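Local coordinates for putative permease protein, ABC transporter (Porphyromonas gingivalis, PDB 3IS6) that probably serves membrane transport as part of an ABC-transporter permease, this chain being mainly its MacB-like periplasmic core domain, at residues T78-A83 with M159-T164; M108-S113 with I140-V145; T58-Y63 with P85-M90; S37-G42 with Y180-R185. All blocks are in the same frame, centred on the assembly; numbering follows the deposited sequence.

Contact 1: residues T78-A83 with M159-T164; sequences TKTLLA and MLLPIT
Strands 74-83 and 159-162 lie side by side and parallel in the mixed sheet of the MacB-like periplasmic core domain. Their amides alternate as parallel pairing requires. M159 N donates to K79 O and L81 N to M159 O, then L161 N to L81 O and A83 N to L161 O, the last at 2.9 Å and nearly along the C=O axis. Past P162 the chain turns into a 3-10 segment, and I163 N reaches A83 O from 48° above the carbonyl plane, a more bent bond (137° at the hydrogen).

M159, a selenomethionine, carries the side-chain contact on the face of T80, L82 and L161. Its CB sits 4.0 Å from T80 OG1. CG is anti to the backbone N and the chain runs on extended, side by side with T80, and packs on C110 and I112 of strand 109-113. The bend comes at SE (chi3 80°) and folds CE back to T80 CG2, 3.8 Å away. Beside it T80 CG2 meets L161 CD1.

On the opposite face L81 CD2 and L160 CD2 touch at 4.0 Å, both side chains pointing the same way, with F87 of helix 86-90 against them. The tightest spot is at the selenomethionine tip: M159 CE lies just 2.9 Å from T80 OG1, while T78 OG1 stands 3.9 Å from the same methyl.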
loop_
_atom_site.group_PDB
_atom_site.type_symbol
_atom_site.label_atom_id
_atom_site.label_comp_id
_atom_site.label_asym_id
_atom_site.label_seq_id
_atom_site.Cartn_x
_atom_site.Cartn_y
_atom_site.Cartn_z
ATOM N N THR A 78 -17.383 7.713 -0.670
ATOM C CA THR A 78 -17.265 6.810 -1.773
ATOM C C THR A 78 -16.735 5.452 -1.352
ATOM O O THR A 78 -15.849 5.372 -0.557
ATOM C CB THR A 78 -16.372 7.404 -2.881
ATOM O OG1 THR A 78 -15.041 7.006 -2.669
ATOM C CG2 THR A 78 -16.388 8.884 -2.855
ATOM N N LYS A 79 -17.278 4.401 -1.921
ATOM C CA LYS A 79 -16.796 3.063 -1.674
ATOM C C LYS A 79 -15.873 2.639 -2.783
ATOM O O LYS A 79 -16.264 2.541 -3.908
ATOM C CB LYS A 79 -17.949 2.085 -1.588
ATOM C CG LYS A 79 -17.537 0.753 -1.103
ATOM C CD LYS A 79 -18.534 -0.284 -1.412
ATOM C CE LYS A 79 -18.616 -1.305 -0.382
ATOM N NZ LYS A 79 -19.946 -1.291 0.189
ATOM N N THR A 80 -14.645 2.372 -2.423
ATOM C CA THR A 80 -13.578 2.192 -3.360
ATOM C C THR A 80 -13.062 0.759 -3.451
ATOM O O THR A 80 -12.724 0.155 -2.482
ATOM C CB THR A 80 -12.421 3.119 -3.001
ATOM O OG1 THR A 80 -12.842 4.463 -3.082
ATOM C CG2 THR A 80 -11.308 2.919 -3.894
ATOM N N LEU A 81 -12.999 0.259 -4.652
ATOM C CA LEU A 81 -12.537 -1.054 -4.931
ATOM C C LEU A 81 -11.350 -1.013 -5.897
ATOM O O LEU A 81 -11.372 -0.322 -6.864
ATOM C CB LEU A 81 -13.662 -1.878 -5.516
ATOM C CG LEU A 81 -13.438 -3.331 -5.900
ATOM C CD1 LEU A 81 -13.271 -4.172 -4.705
ATOM C CD2 LEU A 81 -14.558 -3.824 -6.690
ATOM N N LEU A 82 -10.339 -1.796 -5.615
ATOM C CA LEU A 82 -9.178 -1.866 -6.448
ATOM C C LEU A 82 -9.272 -3.065 -7.385
ATOM O O LEU A 82 -9.502 -4.146 -6.952
ATOM C CB LEU A 82 -7.949 -1.966 -5.581
ATOM C CG LEU A 82 -7.316 -0.685 -5.050
ATOM C CD1 LEU A 82 -8.275 0.130 -4.380
ATOM C CD2 LEU A 82 -6.184 -0.974 -4.158
ATOM N N ALA A 83 -9.125 -2.819 -8.670
ATOM C CA ALA A 83 -9.359 -3.805 -9.700
ATOM C C ALA A 83 -8.422 -3.737 -10.907
ATOM O O ALA A 83 -7.733 -2.793 -11.093
ATOM C CB ALA A 83 -10.736 -3.742 -10.148
HETATM N N MSE A 159 -16.275 3.737 -6.769
HETATM C CA MSE A 159 -15.072 4.133 -7.467
HETATM C C MSE A 159 -14.153 2.947 -7.664
HETATM O O MSE A 159 -13.983 2.171 -6.789
HETATM C CB MSE A 159 -14.358 5.233 -6.677
HETATM C CG MSE A 159 -12.962 5.638 -7.140
HETATM SE SE MSE A 159 -12.298 7.329 -6.345
HETATM C CE MSE A 159 -11.754 6.648 -4.719
ATOM N N LEU A 160 -13.532 2.864 -8.814
ATOM C CA LEU A 160 -12.587 1.827 -9.102
ATOM C C LEU A 160 -11.205 2.414 -9.338
ATOM O O LEU A 160 -11.068 3.344 -10.061
ATOM C CB LEU A 160 -13.013 1.032 -10.319
ATOM C CG LEU A 160 -14.280 0.193 -10.293
ATOM C CD1 LEU A 160 -14.707 -0.265 -11.635
ATOM C CD2 LEU A 160 -14.133 -0.934 -9.364
ATOM N N LEU A 161 -10.199 1.830 -8.719
ATOM C CA LEU A 161 -8.825 2.239 -8.857
ATOM C C LEU A 161 -7.998 1.051 -9.276
ATOM O O LEU A 161 -8.348 -0.031 -9.000
ATOM C CB LEU A 161 -8.297 2.754 -7.546
ATOM C CG LEU A 161 -8.711 4.127 -7.080
ATOM C CD1 LEU A 161 -8.314 4.359 -5.688
ATOM C CD2 LEU A 161 -8.145 5.162 -7.940
ATOM N N PRO A 162 -6.885 1.258 -9.934
ATOM C CA PRO A 162 -6.090 0.121 -10.341
ATOM C C PRO A 162 -5.487 -0.626 -9.172
ATOM O O PRO A 162 -5.060 -0.056 -8.214
ATOM C CB PRO A 162 -5.010 0.745 -11.206
ATOM C CG PRO A 162 -5.459 2.002 -11.516
ATOM C CD PRO A 162 -6.286 2.487 -10.417
ATOM N N ILE A 163 -5.433 -1.931 -9.316
ATOM C CA ILE A 163 -4.917 -2.813 -8.311
ATOM C C ILE A 163 -3.451 -2.566 -8.051
ATOM O O ILE A 163 -2.973 -2.826 -7.005
ATOM C CB ILE A 163 -5.207 -4.284 -8.583
ATOM C CG1 ILE A 163 -5.380 -4.999 -7.268
ATOM C CG2 ILE A 163 -4.152 -4.919 -9.364
ATOM C CD1 ILE A 163 -6.142 -6.166 -7.358
ATOM N N THR A 164 -2.797 -1.944 -9.014
ATOM C CA THR A 164 -1.385 -1.617 -8.966
ATOM C C THR A 164 -1.086 -0.532 -7.940
ATOM O O THR A 164 0.017 -0.221 -7.707
ATOM C CB THR A 164 -0.808 -1.234 -10.329
ATOM O OG1 THR A 164 -1.680 -0.349 -10.994
ATOM C CG2 THR A 164 -0.628 -2.425 -11.163
#

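Contact 2: residues M108-S113 with I140-V145; sequences MTCLIS and ITIGGV
T141 O is held by two donors of strand 109-113: C110 N, in the carbonyl plane at 3.0 Å, and the CA-H of T109, whose CA is 3.2 Å from the oxygen. M108 O is gripped in the same way by T141 N, in a nearly straight bond (174°), with a longer CA-H contact from I140. The two strands run parallel, T109 beside T141 and C110 beside I142, until a beta bulge at G143 shifts the pairing by one residue, so that I112 stands beside V145. C110 O takes G143 N at 2.9 Å, and I112 N reaches G144 O from above its carbonyl plane. G144 N is buried without a partner. L111 CD2 lies 3.5 Å from G144 CA, a methyl laid directly on glycine backbone.

On the face of C110, I112 and I142 the side chains mesh. C110 SG, in the crowded position between N and carbonyl carbon, meets I142 CG1 at 3.9 Å, and I112 crosses I142 at about a right angle, I112 CG1 to I142 CD1 4.0 Å.

Strand 159-162 flanks 109-113 antiparallel on the other side, and strand 128-131 pairs with 140-146, its L129 packing on C110, I112 and I142. S113 N-caps helix 114-119 through L116 N, and L240 of the second subunit packs on I140.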
loop_
_atom_site.group_PDB
_atom_site.type_symbol
_atom_site.label_atom_id
_atom_site.label_comp_id
_atom_site.label_asym_id
_atom_site.label_seq_id
_atom_site.Cartn_x
_atom_site.Cartn_y
_atom_site.Cartn_z
HETATM N N MSE A 108 -2.928 7.147 -11.711
HETATM C CA MSE A 108 -3.439 8.442 -11.300
HETATM C C MSE A 108 -4.862 8.721 -11.781
HETATM O O MSE A 108 -5.302 9.833 -11.782
HETATM C CB MSE A 108 -2.500 9.584 -11.674
HETATM C CG MSE A 108 -1.116 9.486 -11.106
HETATM SE SE MSE A 108 -1.043 9.620 -9.244
HETATM C CE MSE A 108 -1.449 11.434 -9.071
ATOM N N THR A 109 -5.557 7.683 -12.196
ATOM C CA THR A 109 -6.881 7.830 -12.719
ATOM C C THR A 109 -7.849 6.820 -12.121
ATOM O O THR A 109 -7.452 5.789 -11.704
ATOM C CB THR A 109 -6.908 7.629 -14.206
ATOM O OG1 THR A 109 -6.674 6.257 -14.466
ATOM C CG2 THR A 109 -5.869 8.442 -14.875
ATOM N N CYS A 110 -9.118 7.163 -12.104
ATOM C CA CYS A 110 -10.170 6.328 -11.566
ATOM C C CYS A 110 -11.398 6.252 -12.440
ATOM O O CYS A 110 -11.582 7.042 -13.305
ATOM C CB CYS A 110 -10.587 6.823 -10.201
ATOM S SG CYS A 110 -11.508 8.269 -10.181
ATOM N N LEU A 111 -12.234 5.274 -12.173
ATOM C CA LEU A 111 -13.537 5.190 -12.755
ATOM C C LEU A 111 -14.531 5.409 -11.646
ATOM O O LEU A 111 -14.298 5.019 -10.543
ATOM C CB LEU A 111 -13.785 3.849 -13.378
ATOM C CG LEU A 111 -12.789 3.347 -14.388
ATOM C CD1 LEU A 111 -13.069 1.943 -14.721
ATOM C CD2 LEU A 111 -12.899 4.183 -15.595
ATOM N N ILE A 112 -15.623 6.056 -11.988
ATOM C CA ILE A 112 -16.680 6.416 -11.080
ATOM C C ILE A 112 -17.990 5.871 -11.606
ATOM O O ILE A 112 -18.213 5.843 -12.770
ATOM C CB ILE A 112 -16.757 7.913 -10.990
ATOM C CG1 ILE A 112 -15.484 8.453 -10.372
ATOM C CG2 ILE A 112 -17.915 8.336 -10.251
ATOM C CD1 ILE A 112 -15.373 8.289 -8.936
ATOM N N SER A 113 -18.845 5.432 -10.722
ATOM C CA SER A 113 -20.105 4.849 -11.113
ATOM C C SER A 113 -21.057 5.915 -11.641
ATOM O O SER A 113 -20.925 7.058 -11.321
ATOM C CB SER A 113 -20.745 4.119 -9.950
ATOM O OG SER A 113 -21.350 5.000 -9.081
ATOM N N ILE A 140 -6.439 12.597 -8.134
ATOM C CA ILE A 140 -6.820 11.548 -9.026
ATOM C C ILE A 140 -7.771 12.122 -10.059
ATOM O O ILE A 140 -8.664 12.829 -9.718
ATOM C CB ILE A 140 -7.530 10.448 -8.279
ATOM C CG1 ILE A 140 -6.676 9.948 -7.131
ATOM C CG2 ILE A 140 -7.808 9.337 -9.165
ATOM C CD1 ILE A 140 -7.467 9.306 -6.036
ATOM N N THR A 141 -7.551 11.785 -11.313
ATOM C CA THR A 141 -8.360 12.237 -12.411
ATOM C C THR A 141 -9.424 11.240 -12.770
ATOM O O THR A 141 -9.152 10.091 -12.869
ATOM C CB THR A 141 -7.507 12.393 -13.646
ATOM O OG1 THR A 141 -6.536 13.395 -13.425
ATOM C CG2 THR A 141 -8.319 12.779 -14.775
ATOM N N ILE A 142 -10.628 11.683 -13.028
ATOM C CA ILE A 142 -11.671 10.760 -13.410
ATOM C C ILE A 142 -11.590 10.425 -14.899
ATOM O O ILE A 142 -11.860 11.225 -15.731
ATOM C CB ILE A 142 -13.037 11.336 -13.083
ATOM C CG1 ILE A 142 -13.165 11.559 -11.591
ATOM C CG2 ILE A 142 -14.109 10.463 -13.568
ATOM C CD1 ILE A 142 -14.367 12.192 -11.224
ATOM N N GLY A 143 -11.173 9.216 -15.196
ATOM C CA GLY A 143 -11.019 8.785 -16.559
ATOM C C GLY A 143 -12.179 8.096 -17.235
ATOM O O GLY A 143 -12.143 7.840 -18.406
ATOM N N GLY A 144 -13.182 7.731 -16.469
ATOM C CA GLY A 144 -14.342 7.074 -17.006
ATOM C C GLY A 144 -15.501 7.043 -16.060
ATOM O O GLY A 144 -15.327 7.223 -14.900
ATOM N N VAL A 145 -16.675 6.779 -16.583
ATOM C CA VAL A 145 -17.853 6.536 -15.800
ATOM C C VAL A 145 -18.474 5.223 -16.200
ATOM O O VAL A 145 -18.741 5.010 -17.337
ATOM C CB VAL A 145 -18.860 7.622 -15.986
ATOM C CG1 VAL A 145 -20.037 7.374 -15.166
ATOM C CG2 VAL A 145 -18.277 8.929 -15.681
#

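Contact 3: residues T58-Y63 with P85-M90; sequences TRTTLY and PAFLDM
The ring of F87 is the flat group that meets strand 54-70: the methyl CG2 of T60 comes to 3.7 Å from its CD1 and 4.0 Å from its CE1, with the two side chains crossing at about a right angle. Elsewhere the ring stacks edge-to-face with F91. F87 CG is anti to the backbone N, while T60 holds CG2 anti to its carbonyl carbon, beside the backbone N, and this methyl makes the contact with the ring.

T58 fills the next position, one strand repeat away on the same face. Its OG1, anti to the backbone N (chi1 -159°), rests 3.7 Å from A86 CB and is hydrogen-bonded to E84, whose carboxylate also forms a salt bridge with R59. T58 CG2 slides past the selenomethionine M90 in the opposite direction and meets M90 CE at 4.1 Å; M90, CG anti to its backbone N, is bent at chi2 and chi3. No hydrogen bond joins the two segments, so the meeting is van der Waals.

The axes of strand segment 58-63 and helix segment 86-90 come within 8.7 Å, their N-to-C directions 108° apart. This is alpha-on-beta packing: one side of short helix 86-90, the next element after strand 74-83, lies across the sheet of the MacB-like core domain.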
loop_
_atom_site.group_PDB
_atom_site.type_symbol
_atom_site.label_atom_id
_atom_site.label_comp_id
_atom_site.label_asym_id
_atom_site.label_seq_id
_atom_site.Cartn_x
_atom_site.Cartn_y
_atom_site.Cartn_z
ATOM N N THR A 58 -8.958 -12.927 -12.505
ATOM C CA THR A 58 -8.720 -11.567 -12.088
ATOM C C THR A 58 -8.855 -11.419 -10.583
ATOM O O THR A 58 -9.422 -12.247 -9.962
ATOM C CB THR A 58 -9.577 -10.563 -12.878
ATOM O OG1 THR A 58 -9.005 -9.275 -12.796
ATOM C CG2 THR A 58 -10.988 -10.497 -12.393
ATOM N N ARG A 59 -8.318 -10.347 -10.037
ATOM C CA ARG A 59 -8.283 -10.102 -8.618
ATOM C C ARG A 59 -8.804 -8.720 -8.253
ATOM O O ARG A 59 -8.613 -7.800 -8.961
ATOM C CB ARG A 59 -6.874 -10.286 -8.085
ATOM C CG ARG A 59 -5.846 -9.321 -8.631
ATOM C CD ARG A 59 -4.441 -9.696 -8.295
ATOM N NE ARG A 59 -3.492 -9.151 -9.239
ATOM C CZ ARG A 59 -2.184 -9.144 -9.097
ATOM N NH1 ARG A 59 -1.605 -9.650 -8.041
ATOM N NH2 ARG A 59 -1.446 -8.623 -10.041
ATOM N N THR A 60 -9.468 -8.626 -7.122
ATOM C CA THR A 60 -9.854 -7.365 -6.539
ATOM C C THR A 60 -9.504 -7.300 -5.053
ATOM O O THR A 60 -9.337 -8.296 -4.424
ATOM C CB THR A 60 -11.359 -7.091 -6.703
ATOM O OG1 THR A 60 -12.099 -8.006 -5.932
ATOM C CG2 THR A 60 -11.783 -7.221 -8.108
ATOM N N THR A 61 -9.361 -6.102 -4.522
ATOM C CA THR A 61 -9.357 -5.885 -3.096
ATOM C C THR A 61 -10.151 -4.635 -2.712
ATOM O O THR A 61 -9.971 -3.614 -3.290
ATOM C CB THR A 61 -7.939 -5.904 -2.497
ATOM O OG1 THR A 61 -8.012 -5.816 -1.084
ATOM C CG2 THR A 61 -7.115 -4.790 -2.996
ATOM N N LEU A 62 -11.012 -4.751 -1.728
ATOM C CA LEU A 62 -11.847 -3.658 -1.323
ATOM C C LEU A 62 -11.118 -2.746 -0.395
ATOM O O LEU A 62 -10.604 -3.185 0.568
ATOM C CB LEU A 62 -13.056 -4.181 -0.595
ATOM C CG LEU A 62 -14.007 -3.150 -0.028
ATOM C CD1 LEU A 62 -14.785 -2.499 -1.078
ATOM C CD2 LEU A 62 -14.908 -3.738 0.965
ATOM N N TYR A 63 -10.999 -1.487 -0.741
ATOM C CA TYR A 63 -10.562 -0.510 0.205
ATOM C C TYR A 63 -11.577 -0.164 1.268
ATOM O O TYR A 63 -11.261 -0.125 2.411
ATOM C CB TYR A 63 -10.030 0.739 -0.441
ATOM C CG TYR A 63 -9.531 1.702 0.582
ATOM C CD1 TYR A 63 -8.299 1.548 1.146
ATOM C CD2 TYR A 63 -10.323 2.746 1.020
ATOM C CE1 TYR A 63 -7.865 2.406 2.083
ATOM C CE2 TYR A 63 -9.897 3.598 1.948
ATOM C CZ TYR A 63 -8.664 3.430 2.482
ATOM O OH TYR A 63 -8.227 4.297 3.426
ATOM N N PRO A 85 -7.893 -4.270 -15.224
ATOM C CA PRO A 85 -8.668 -3.969 -16.407
ATOM C C PRO A 85 -9.577 -5.134 -16.759
ATOM O O PRO A 85 -10.626 -4.932 -17.248
ATOM C CB PRO A 85 -7.596 -3.742 -17.439
ATOM C CG PRO A 85 -6.562 -3.081 -16.678
ATOM C CD PRO A 85 -6.539 -3.736 -15.359
ATOM N N ALA A 86 -9.185 -6.335 -16.407
ATOM C CA ALA A 86 -9.973 -7.504 -16.694
ATOM C C ALA A 86 -11.288 -7.544 -15.927
ATOM O O ALA A 86 -12.173 -8.246 -16.290
ATOM C CB ALA A 86 -9.196 -8.700 -16.460
ATOM N N PHE A 87 -11.409 -6.752 -14.892
ATOM C CA PHE A 87 -12.621 -6.691 -14.114
ATOM C C PHE A 87 -13.740 -6.289 -15.036
ATOM O O PHE A 87 -14.808 -6.758 -14.946
ATOM C CB PHE A 87 -12.440 -5.636 -13.041
ATOM C CG PHE A 87 -13.638 -5.393 -12.172
ATOM C CD1 PHE A 87 -13.821 -6.095 -11.021
ATOM C CD2 PHE A 87 -14.525 -4.424 -12.458
ATOM C CE1 PHE A 87 -14.875 -5.848 -10.222
ATOM C CE2 PHE A 87 -15.564 -4.185 -11.646
ATOM C CZ PHE A 87 -15.736 -4.898 -10.539
ATOM N N LEU A 88 -13.455 -5.390 -15.936
ATOM C CA LEU A 88 -14.447 -4.925 -16.853
ATOM C C LEU A 88 -14.946 -6.033 -17.757
ATOM O O LEU A 88 -16.083 -6.075 -18.060
ATOM C CB LEU A 88 -13.883 -3.786 -17.689
ATOM C CG LEU A 88 -13.877 -2.348 -17.198
ATOM C CD1 LEU A 88 -13.699 -2.172 -15.801
ATOM C CD2 LEU A 88 -12.917 -1.506 -17.952
ATOM N N ASP A 89 -14.055 -6.865 -18.231
ATOM C CA ASP A 89 -14.418 -8.030 -18.993
ATOM C C ASP A 89 -15.142 -9.133 -18.217
ATOM O O ASP A 89 -16.174 -9.583 -18.595
ATOM C CB ASP A 89 -13.188 -8.556 -19.696
ATOM C CG ASP A 89 -12.675 -7.588 -20.773
ATOM O OD1 ASP A 89 -13.478 -6.875 -21.363
ATOM O OD2 ASP A 89 -11.470 -7.539 -21.012
HETATM N N MSE A 90 -14.613 -9.476 -17.072
HETATM C CA MSE A 90 -15.164 -10.497 -16.229
HETATM C C MSE A 90 -16.592 -10.166 -15.806
HETATM O O MSE A 90 -17.376 -11.027 -15.678
HETATM C CB MSE A 90 -14.295 -10.657 -15.002
HETATM C CG MSE A 90 -14.748 -11.670 -14.009
HETATM SE SE MSE A 90 -14.507 -13.523 -14.549
HETATM C CE MSE A 90 -12.691 -13.765 -14.283
#

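Contact 4: residues S37-G42 with Y180-R185; sequences SQVSGG and YIAYVR
A single antiparallel bridge ties the loop between strand 32-36 and helix 43-50 to the residues around Y180 that lead along strand 181-186, within the MacB-like periplasmic core domain. V39 and Y180 form a hydrogen-bonded pair: V39 N gives a straight bond to Y180 O (2.8 Å, 168°), and Y180 N returns one to V39 O, both donors in the carbonyl plane.

Y180, CG anti to its carbonyl carbon, lays one ring face over G41: G41 CA makes a CH-pi contact 3.7 Å from the ring centroid, while V39 O sits at the ring edge. The phenol reaches on to S170 by a hydrogen bond. V39 points CG2 at A182 CB (4.0 Å); that branch occupies the crowded position between N and carbonyl carbon, and V17 of strand 14-23 packs on both residues. Q38, extended beyond CG, crosses I181 obliquely, Q38 CG to I181 CG1 4.0 Å, and its NE2 binds D178 O.

By S37 and A182 the backbones have drawn apart, and a water spans them, donating to S37 O at 2.8 Å and accepting from A182 N at 3.1 Å.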
loop_
_atom_site.group_PDB
_atom_site.type_symbol
_atom_site.label_atom_id
_atom_site.label_comp_id
_atom_site.label_asym_id
_atom_site.label_seq_id
_atom_site.Cartn_x
_atom_site.Cartn_y
_atom_site.Cartn_z
ATOM N N SER A 37 -12.491 -16.984 2.164
ATOM C CA SER A 37 -13.057 -16.652 0.894
ATOM C C SER A 37 -12.211 -15.673 0.102
ATOM O O SER A 37 -12.579 -15.276 -0.963
ATOM C CB SER A 37 -14.437 -16.085 1.098
ATOM O OG SER A 37 -15.327 -17.093 1.444
ATOM N N GLN A 38 -11.082 -15.324 0.679
ATOM C CA GLN A 38 -10.140 -14.385 0.109
ATOM C C GLN A 38 -8.741 -14.995 0.107
ATOM O O GLN A 38 -8.485 -15.918 0.809
ATOM C CB GLN A 38 -10.192 -13.054 0.840
ATOM C CG GLN A 38 -11.528 -12.392 0.742
ATOM C CD GLN A 38 -11.607 -10.967 1.276
ATOM O OE1 GLN A 38 -12.623 -10.354 1.197
ATOM N NE2 GLN A 38 -10.540 -10.466 1.799
ATOM N N VAL A 39 -7.877 -14.473 -0.745
ATOM C CA VAL A 39 -6.560 -14.999 -0.978
ATOM C C VAL A 39 -5.495 -13.902 -0.998
ATOM O O VAL A 39 -5.786 -12.735 -1.015
ATOM C CB VAL A 39 -6.479 -15.751 -2.274
ATOM C CG1 VAL A 39 -7.413 -16.908 -2.304
ATOM C CG2 VAL A 39 -6.737 -14.851 -3.409
ATOM N N SER A 40 -4.255 -14.351 -0.997
ATOM C CA SER A 40 -3.076 -13.529 -1.145
ATOM C C SER A 40 -2.993 -13.017 -2.571
ATOM O O SER A 40 -3.569 -13.575 -3.446
ATOM C CB SER A 40 -1.821 -14.333 -0.806
ATOM O OG SER A 40 -1.842 -14.855 0.491
ATOM N N GLY A 41 -2.249 -11.956 -2.790
ATOM C CA GLY A 41 -2.237 -11.271 -4.053
ATOM C C GLY A 41 -1.800 -12.071 -5.247
ATOM O O GLY A 41 -2.288 -11.909 -6.304
ATOM N N GLY A 42 -0.842 -12.932 -5.017
ATOM C CA GLY A 42 -0.190 -13.705 -6.037
ATOM C C GLY A 42 -1.005 -14.725 -6.760
ATOM O O GLY A 42 -0.670 -15.103 -7.825
ATOM N N TYR A 180 -7.494 -10.304 -0.996
ATOM C CA TYR A 180 -7.934 -10.268 -2.376
ATOM C C TYR A 180 -9.001 -11.322 -2.688
ATOM O O TYR A 180 -8.966 -12.386 -2.191
ATOM C CB TYR A 180 -6.767 -10.508 -3.331
ATOM C CG TYR A 180 -5.643 -9.514 -3.274
ATOM C CD1 TYR A 180 -5.533 -8.526 -4.186
ATOM C CD2 TYR A 180 -4.683 -9.593 -2.301
ATOM C CE1 TYR A 180 -4.516 -7.607 -4.121
ATOM C CE2 TYR A 180 -3.672 -8.699 -2.231
ATOM C CZ TYR A 180 -3.591 -7.709 -3.144
ATOM O OH TYR A 180 -2.586 -6.824 -3.069
ATOM N N ILE A 181 -9.920 -11.000 -3.555
ATOM C CA ILE A 181 -10.849 -11.968 -4.032
ATOM C C ILE A 181 -10.408 -12.333 -5.429
ATOM O O ILE A 181 -10.166 -11.494 -6.234
ATOM C CB ILE A 181 -12.247 -11.439 -4.109
ATOM C CG1 ILE A 181 -12.732 -10.934 -2.765
ATOM C CG2 ILE A 181 -13.145 -12.483 -4.586
ATOM C CD1 ILE A 181 -13.995 -10.293 -2.833
ATOM N N ALA A 182 -10.301 -13.610 -5.688
ATOM C CA ALA A 182 -9.855 -14.059 -6.971
ATOM C C ALA A 182 -10.987 -14.733 -7.696
ATOM O O ALA A 182 -11.508 -15.692 -7.239
ATOM C CB ALA A 182 -8.752 -14.990 -6.805
ATOM N N TYR A 183 -11.329 -14.194 -8.840
ATOM C CA TYR A 183 -12.384 -14.685 -9.660
ATOM C C TYR A 183 -11.793 -15.405 -10.849
ATOM O O TYR A 183 -10.904 -14.924 -11.474
ATOM C CB TYR A 183 -13.248 -13.560 -10.151
ATOM C CG TYR A 183 -13.919 -12.711 -9.090
ATOM C CD1 TYR A 183 -15.103 -13.086 -8.521
ATOM C CD2 TYR A 183 -13.357 -11.531 -8.661
ATOM C CE1 TYR A 183 -15.701 -12.322 -7.599
ATOM C CE2 TYR A 183 -13.955 -10.770 -7.719
ATOM C CZ TYR A 183 -15.129 -11.161 -7.196
ATOM O OH TYR A 183 -15.722 -10.391 -6.266
ATOM N N VAL A 184 -12.317 -16.572 -11.125
ATOM C CA VAL A 184 -11.844 -17.405 -12.190
ATOM C C VAL A 184 -12.971 -17.846 -13.102
ATOM O O VAL A 184 -13.912 -18.422 -12.646
ATOM C CB VAL A 184 -11.232 -18.645 -11.599
ATOM C CG1 VAL A 184 -10.679 -19.504 -12.617
ATOM C CG2 VAL A 184 -10.224 -18.322 -10.620
ATOM N N ARG A 185 -12.857 -17.612 -14.391
ATOM C CA ARG A 185 -13.812 -18.140 -15.325
ATOM C C ARG A 185 -13.252 -19.334 -16.070
ATOM O O ARG A 185 -12.289 -19.224 -16.753
ATOM C CB ARG A 185 -14.236 -17.085 -16.318
ATOM C CG ARG A 185 -15.319 -17.500 -17.239
ATOM C CD ARG A 185 -15.203 -16.847 -18.557
ATOM N NE ARG A 185 -15.512 -15.452 -18.485
ATOM C CZ ARG A 185 -15.030 -14.553 -19.310
ATOM N NH1 ARG A 185 -14.254 -14.920 -20.303
ATOM N NH2 ARG A 185 -15.345 -13.300 -19.154
HETATM O O HOH W 1 -11.115 -15.452 -3.333
#

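In the fold
From the N terminus, contact 4 opens first, in the loop at 37-42, and closes last at 180-185, so the other three contacts nest inside its loop. Contact 3 opens next on strand 54-70 and closes on helix 86-90; contact 1 opens between them on 78-83 and closes at 159-164, so the two cross. Contact 2, from 108-113 to 140-145, follows contact 3 in series and nests within contact 1. One sheet links them: strand 181-186 neighbours 54-70, then come 74-83, 159-162, 109-113 and 140-146. Between contacts, L160 N bonds L111 O, T80 O takes Y63 N, and T60 O takes I181 N. Contacts 2 and 4, centres about 24 Å apart, do not touch.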